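PDB 3CMN: putative hydrolase, which is probably a zinc-dependent hydrolase of the zincin-like metallopeptidase family, with no metal bound in this apo structure. Local coordinates for residues L156-P161 against W180-E185; D174-L179 against L280-Q285. All coordinates share one frame; numbering follows the deposited sequence.

Contact 1 (L156-P161 against W180-E185); sequences LYFVEP and WITLHE
F158 and E185 reach each other through their torsions: chi1 of -55° sets CG of F158 anti to its own carbonyl carbon, and a bend at chi2 (86°) turns CD of E185 away from a fully extended course. The two side chains run alongside each other in opposite senses, with ring and carboxylate planes 37° apart, and F158 CD2 lies 3.6 Å from E185 OE2. The oxygen approaches the ring obliquely. It also comes to 3.2 Å from Y157 O, a close approach of two acceptors that is not a hydrogen bond; the weak bond of OE2 is to the backbone N of Q141. Two residues before F158, L156 CD2 packs 3.8 Å from E185 CG, against the aliphatic part of the glutamate. I181 CG2 meets the ring edge in its plane, 3.9 Å from F158 CD2, while T182 OG1 sits 3.7 Å from F158 CE2 and bonds to R178 O within its own helix. H184 and E185 begin an HExxH pattern completed by H188, consistent with a zincin active-site helix, although no metal is bound. Strand 155-158 pairs in parallel with strand 73-76 and runs past helix 174-193 in a largely antiparallel sense; helix 41-63 stacks Y48 on F158, and I163 of helix 160-169 touches both F158 and I181.

Contact 2 (D174-L179 against L280-Q285); sequences DEDFRL and LPSFNQ
D176 joins helix 174-193 to the type I beta turn from L280 to F283 through S282, the N-cap residue of helix 283-307. A single carboxylate oxygen does the work. S282 OG donates to the anti lone pair of D176 OD2 at 2.6 Å. S282 N reaches the same D176 OD2 at 3.3 Å, close to the line of its C-O bond. The hydroxyl stands between the backbone N and carbonyl carbon of S282 (chi1 55°), which points it at the aspartate. An alanine in place of D176 would probably leave both the hydroxyl and the N-H of S282 without their shared acceptor and let the turn shift against the helix. The tight part lies on the apolar side, where CB and CG of L179 are each 3.7 Å from L280 CD2 and the leucine side chains meet at a slant; the still shorter separation of their CD2 methyls is doubtful in detail. L280 CD2 also packs 3.6 Å from D176 O. The solvent side is slighter: exposed P281 buries little and lays the CG-CD edge of its ring beside D176 OD2. The same helix turn is also tied to helix 41-63 by salt bridges from D174 to R44 and from E175 to R50. The beta turn itself is closed by F283 N donating to L280 O at 2.9 Å.

How the contacts relate
Both contacts draw on helix 174-193, but contact 1 is buried, its centre about 11 Å from the centre of the chain, whereas contact 2 lies at the surface, its centre about 20 Å from that of the chain. The chemistry follows: the inner contact relies on an aromatic ring, aliphatic groups and the glutamate of the HExxH pattern, with T182 OG1 bonded within its own helix and E185 OE2 weakly to Q141, while the outer one fastens a helix start by direct hydrogen bonds to a turn. Their centres are 13 Å apart and they touch. E160 OE2 forms a 2.6 Å salt bridge with R178 NH2, and W180 CB packs 3.7 Å from L280 CD1.

Contact 1 (L156-P161 against W180-E185)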
loop_
_atom_site.group_PDB
_atom_site.type_symbol
_atom_site.label_atom_id
_atom_site.label_comp_id
_atom_site.label_asym_id
_atom_site.label_seq_id
_atom_site.Cartn_x
_atom_site.Cartn_y
_atom_site.Cartn_z
ATOM N N LEU A 156 -3.053 12.233 -5.036
ATOM C CA LEU A 156 -2.474 10.932 -5.347
ATOM C C LEU A 156 -1.366 11.149 -6.362
ATOM O O LEU A 156 -1.440 12.067 -7.178
ATOM C CB LEU A 156 -3.528 9.987 -5.937
ATOM C CG LEU A 156 -4.557 9.375 -4.981
ATOM C CD1 LEU A 156 -5.590 8.596 -5.777
ATOM C CD2 LEU A 156 -3.861 8.444 -3.991
ATOM N N TYR A 157 -0.323 10.326 -6.296
ATOM C CA TYR A 157 0.768 10.430 -7.263
ATOM C C TYR A 157 0.960 9.092 -7.935
ATOM O O TYR A 157 0.598 8.053 -7.391
ATOM C CB TYR A 157 2.086 10.913 -6.617
ATOM C CG TYR A 157 2.725 9.988 -5.586
ATOM C CD1 TYR A 157 3.318 8.777 -5.967
ATOM C CD2 TYR A 157 2.767 10.349 -4.231
ATOM C CE1 TYR A 157 3.938 7.945 -5.023
ATOM C CE2 TYR A 157 3.391 9.523 -3.277
ATOM C CZ TYR A 157 3.970 8.325 -3.679
ATOM O OH TYR A 157 4.553 7.490 -2.745
ATOM N N PHE A 158 1.513 9.135 -9.135
ATOM C CA PHE A 158 1.762 7.942 -9.920
ATOM C C PHE A 158 3.167 8.073 -10.473
ATOM O O PHE A 158 3.520 9.114 -11.010
ATOM C CB PHE A 158 0.746 7.848 -11.071
ATOM C CG PHE A 158 -0.695 7.909 -10.616
ATOM C CD1 PHE A 158 -1.303 9.124 -10.331
ATOM C CD2 PHE A 158 -1.430 6.738 -10.427
ATOM C CE1 PHE A 158 -2.626 9.176 -9.860
ATOM C CE2 PHE A 158 -2.749 6.774 -9.956
ATOM C CZ PHE A 158 -3.347 7.998 -9.672
ATOM N N VAL A 159 3.978 7.052 -10.286
ATOM C CA VAL A 159 5.306 7.076 -10.889
ATOM C C VAL A 159 5.268 6.510 -12.304
ATOM O O VAL A 159 5.625 5.370 -12.526
ATOM C CB VAL A 159 6.326 6.302 -10.035
ATOM C CG1 VAL A 159 7.745 6.626 -10.477
ATOM C CG2 VAL A 159 6.134 6.617 -8.560
ATOM N N GLU A 160 4.722 7.287 -13.234
ATOM C CA GLU A 160 4.407 6.894 -14.602
ATOM C C GLU A 160 5.553 6.108 -15.226
ATOM O O GLU A 160 5.258 5.166 -15.999
ATOM C CB GLU A 160 4.077 8.123 -15.451
ATOM C CG GLU A 160 2.874 7.944 -16.363
ATOM C CD GLU A 160 3.210 7.177 -17.627
ATOM O OE1 GLU A 160 4.320 7.376 -18.164
ATOM O OE2 GLU A 160 2.364 6.379 -18.081
ATOM N N PRO A 161 6.812 6.463 -15.042
ATOM C CA PRO A 161 7.892 5.716 -15.695
ATOM C C PRO A 161 7.863 4.227 -15.393
ATOM O O PRO A 161 7.988 3.410 -16.302
ATOM C CB PRO A 161 9.156 6.399 -15.172
ATOM C CG PRO A 161 8.710 7.834 -14.983
ATOM C CD PRO A 161 7.336 7.658 -14.349
ATOM N N TRP A 180 -6.622 0.597 -13.942
ATOM C CA TRP A 180 -6.510 -0.462 -12.954
ATOM C C TRP A 180 -5.709 0.078 -11.766
ATOM O O TRP A 180 -6.082 -0.112 -10.610
ATOM C CB TRP A 180 -5.789 -1.671 -13.556
ATOM C CG TRP A 180 -5.583 -2.799 -12.582
ATOM C CD1 TRP A 180 -6.470 -3.791 -12.281
ATOM C CD2 TRP A 180 -4.427 -3.035 -11.760
ATOM N NE1 TRP A 180 -5.940 -4.629 -11.328
ATOM C CE2 TRP A 180 -4.688 -4.189 -10.989
ATOM C CE3 TRP A 180 -3.196 -2.380 -11.599
ATOM C CZ2 TRP A 180 -3.767 -4.708 -10.068
ATOM C CZ3 TRP A 180 -2.278 -2.897 -10.682
ATOM C CH2 TRP A 180 -2.573 -4.050 -9.930
ATOM N N ILE A 181 -4.612 0.759 -12.076
ATOM C CA ILE A 181 -3.731 1.346 -11.077
ATOM C C ILE A 181 -4.406 2.454 -10.293
ATOM O O ILE A 181 -4.245 2.559 -9.080
ATOM C CB ILE A 181 -2.451 1.885 -11.749
ATOM C CG1 ILE A 181 -1.525 0.705 -12.048
ATOM C CG2 ILE A 181 -1.759 2.907 -10.860
ATOM C CD1 ILE A 181 -0.328 1.070 -12.858
ATOM N N THR A 182 -5.160 3.287 -10.987
ATOM C CA THR A 182 -5.860 4.371 -10.331
ATOM C C THR A 182 -6.893 3.809 -9.358
ATOM O O THR A 182 -7.023 4.286 -8.235
ATOM C CB THR A 182 -6.539 5.277 -11.369
ATOM O OG1 THR A 182 -5.531 5.875 -12.198
ATOM C CG2 THR A 182 -7.357 6.359 -10.688
ATOM N N LEU A 183 -7.617 2.781 -9.793
ATOM C CA LEU A 183 -8.634 2.147 -8.965
ATOM C C LEU A 183 -7.998 1.530 -7.727
ATOM O O LEU A 183 -8.510 1.630 -6.618
ATOM C CB LEU A 183 -9.353 1.065 -9.763
ATOM C CG LEU A 183 -10.317 1.557 -10.834
ATOM C CD1 LEU A 183 -10.838 0.375 -11.631
ATOM C CD2 LEU A 183 -11.457 2.323 -10.172
ATOM N N HIS A 184 -6.870 0.876 -7.937
ATOM C CA HIS A 184 -6.149 0.251 -6.854
ATOM C C HIS A 184 -5.688 1.347 -5.867
ATOM O O HIS A 184 -5.816 1.216 -4.656
ATOM C CB HIS A 184 -4.974 -0.507 -7.460
ATOM C CG HIS A 184 -4.118 -1.204 -6.459
ATOM N ND1 HIS A 184 -2.782 -0.904 -6.293
ATOM C CD2 HIS A 184 -4.398 -2.190 -5.576
ATOM C CE1 HIS A 184 -2.276 -1.677 -5.352
ATOM N NE2 HIS A 184 -3.234 -2.467 -4.900
ATOM N N GLU A 185 -5.194 2.444 -6.415
ATOM C CA GLU A 185 -4.707 3.578 -5.640
ATOM C C GLU A 185 -5.812 4.227 -4.796
ATOM O O GLU A 185 -5.630 4.509 -3.603
ATOM C CB GLU A 185 -4.150 4.632 -6.600
ATOM C CG GLU A 185 -3.008 5.437 -6.080
ATOM C CD GLU A 185 -1.688 4.747 -6.317
ATOM O OE1 GLU A 185 -1.454 3.689 -5.687
ATOM O OE2 GLU A 185 -0.895 5.264 -7.140
#

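Contact 2 (D174-L179 against L280-Q285)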
loop_
_atom_site.group_PDB
_atom_site.type_symbol
_atom_site.label_atom_id
_atom_site.label_comp_id
_atom_site.label_asym_id
_atom_site.label_seq_id
_atom_site.Cartn_x
_atom_site.Cartn_y
_atom_site.Cartn_z
ATOM N N ASP A 174 -2.533 0.295 -22.420
ATOM C CA ASP A 174 -2.171 1.565 -21.814
ATOM C C ASP A 174 -3.307 2.067 -20.928
ATOM O O ASP A 174 -3.134 2.285 -19.735
ATOM C CB ASP A 174 -1.874 2.583 -22.921
ATOM C CG ASP A 174 -1.568 3.974 -22.391
ATOM O OD1 ASP A 174 -2.422 4.567 -21.708
ATOM O OD2 ASP A 174 -0.465 4.488 -22.676
ATOM N N GLU A 175 -4.475 2.248 -21.524
ATOM C CA GLU A 175 -5.635 2.746 -20.803
ATOM C C GLU A 175 -6.093 1.851 -19.658
ATOM O O GLU A 175 -6.297 2.308 -18.536
ATOM C CB GLU A 175 -6.793 2.942 -21.781
ATOM C CG GLU A 175 -8.049 3.554 -21.191
ATOM C CD GLU A 175 -7.918 5.041 -20.906
ATOM O OE1 GLU A 175 -6.917 5.666 -21.332
ATOM O OE2 GLU A 175 -8.835 5.593 -20.257
ATOM N N ASP A 176 -6.267 0.571 -19.944
ATOM C CA ASP A 176 -6.752 -0.361 -18.933
ATOM C C ASP A 176 -5.853 -0.529 -17.714
ATOM O O ASP A 176 -6.339 -0.555 -16.575
ATOM C CB ASP A 176 -7.033 -1.715 -19.583
ATOM C CG ASP A 176 -8.292 -1.698 -20.426
ATOM O OD1 ASP A 176 -8.688 -0.610 -20.900
ATOM O OD2 ASP A 176 -8.886 -2.774 -20.627
ATOM N N PHE A 177 -4.548 -0.643 -17.942
ATOM C CA PHE A 177 -3.627 -0.806 -16.831
ATOM C C PHE A 177 -3.586 0.426 -15.927
ATOM O O PHE A 177 -3.567 0.303 -14.706
ATOM C CB PHE A 177 -2.226 -1.118 -17.330
ATOM C CG PHE A 177 -1.246 -1.380 -16.230
ATOM C CD1 PHE A 177 -1.554 -2.275 -15.198
ATOM C CD2 PHE A 177 -0.014 -0.747 -16.221
ATOM C CE1 PHE A 177 -0.644 -2.534 -14.171
ATOM C CE2 PHE A 177 0.908 -0.994 -15.203
ATOM C CZ PHE A 177 0.588 -1.894 -14.173
ATOM N N ARG A 178 -3.586 1.614 -16.519
ATOM C CA ARG A 178 -3.545 2.827 -15.720
ATOM C C ARG A 178 -4.848 3.103 -14.979
ATOM O O ARG A 178 -4.844 3.774 -13.953
ATOM C CB ARG A 178 -3.128 4.016 -16.590
ATOM C CG ARG A 178 -1.661 3.955 -16.935
ATOM C CD ARG A 178 -1.257 5.066 -17.855
ATOM N NE ARG A 178 0.161 4.975 -18.180
ATOM C CZ ARG A 178 0.699 4.022 -18.927
ATOM N NH1 ARG A 178 -0.062 3.063 -19.441
ATOM N NH2 ARG A 178 2.002 4.033 -19.161
ATOM N N LEU A 179 -5.962 2.595 -15.498
ATOM C CA LEU A 179 -7.232 2.766 -14.809
ATOM C C LEU A 179 -7.216 1.751 -13.674
ATOM O O LEU A 179 -7.716 2.013 -12.587
ATOM C CB LEU A 179 -8.431 2.497 -15.726
ATOM C CG LEU A 179 -9.789 2.516 -14.997
ATOM C CD1 LEU A 179 -9.993 3.889 -14.336
ATOM C CD2 LEU A 179 -10.926 2.208 -15.970
ATOM N N LEU A 280 -13.059 -2.674 -16.821
ATOM C CA LEU A 280 -11.833 -3.052 -17.524
ATOM C C LEU A 280 -11.979 -4.333 -18.347
ATOM O O LEU A 280 -11.949 -5.436 -17.803
ATOM C CB LEU A 280 -10.672 -3.216 -16.532
ATOM C CG LEU A 280 -10.329 -1.994 -15.671
ATOM C CD1 LEU A 280 -9.227 -2.350 -14.682
ATOM C CD2 LEU A 280 -9.917 -0.833 -16.575
ATOM N N PRO A 281 -12.141 -4.198 -19.675
ATOM C CA PRO A 281 -12.284 -5.380 -20.532
ATOM C C PRO A 281 -11.100 -6.349 -20.454
ATOM O O PRO A 281 -11.263 -7.552 -20.652
ATOM C CB PRO A 281 -12.485 -4.782 -21.934
ATOM C CG PRO A 281 -11.937 -3.374 -21.819
ATOM C CD PRO A 281 -12.361 -2.962 -20.445
ATOM N N SER A 282 -9.914 -5.830 -20.154
ATOM C CA SER A 282 -8.723 -6.668 -20.043
ATOM C C SER A 282 -8.462 -7.076 -18.598
ATOM O O SER A 282 -7.413 -7.641 -18.286
ATOM C CB SER A 282 -7.497 -5.937 -20.604
ATOM O OG SER A 282 -7.308 -4.675 -19.985
ATOM N N PHE A 283 -9.432 -6.809 -17.726
ATOM C CA PHE A 283 -9.317 -7.126 -16.306
ATOM C C PHE A 283 -8.713 -8.497 -16.009
ATOM O O PHE A 283 -7.731 -8.602 -15.271
ATOM C CB PHE A 283 -10.680 -7.035 -15.621
ATOM C CG PHE A 283 -10.599 -7.010 -14.117
ATOM C CD1 PHE A 283 -10.348 -5.813 -13.442
ATOM C CD2 PHE A 283 -10.747 -8.181 -13.373
ATOM C CE1 PHE A 283 -10.247 -5.780 -12.047
ATOM C CE2 PHE A 283 -10.648 -8.164 -11.977
ATOM C CZ PHE A 283 -10.399 -6.961 -11.315
ATOM N N ASN A 284 -9.304 -9.549 -16.564
ATOM C CA ASN A 284 -8.788 -10.889 -16.323
ATOM C C ASN A 284 -7.337 -10.953 -16.772
ATOM O O ASN A 284 -6.490 -11.497 -16.057
ATOM C CB ASN A 284 -9.630 -11.931 -17.062
ATOM C CG ASN A 284 -11.049 -12.028 -16.514
ATOM O OD1 ASN A 284 -11.254 -12.285 -15.328
ATOM N ND2 ASN A 284 -12.035 -11.818 -17.379
ATOM N N GLN A 285 -7.054 -10.379 -17.941
ATOM C CA GLN A 285 -5.701 -10.353 -18.491
ATOM C C GLN A 285 -4.696 -9.763 -17.498
ATOM O O GLN A 285 -3.649 -10.363 -17.219
ATOM C CB GLN A 285 -5.667 -9.514 -19.776
ATOM C CG GLN A 285 -6.127 -10.231 -21.051
ATOM C CD GLN A 285 -7.608 -10.577 -21.053
ATOM O OE1 GLN A 285 -8.457 -9.714 -20.843
ATOM N NE2 GLN A 285 -7.922 -11.847 -21.301
#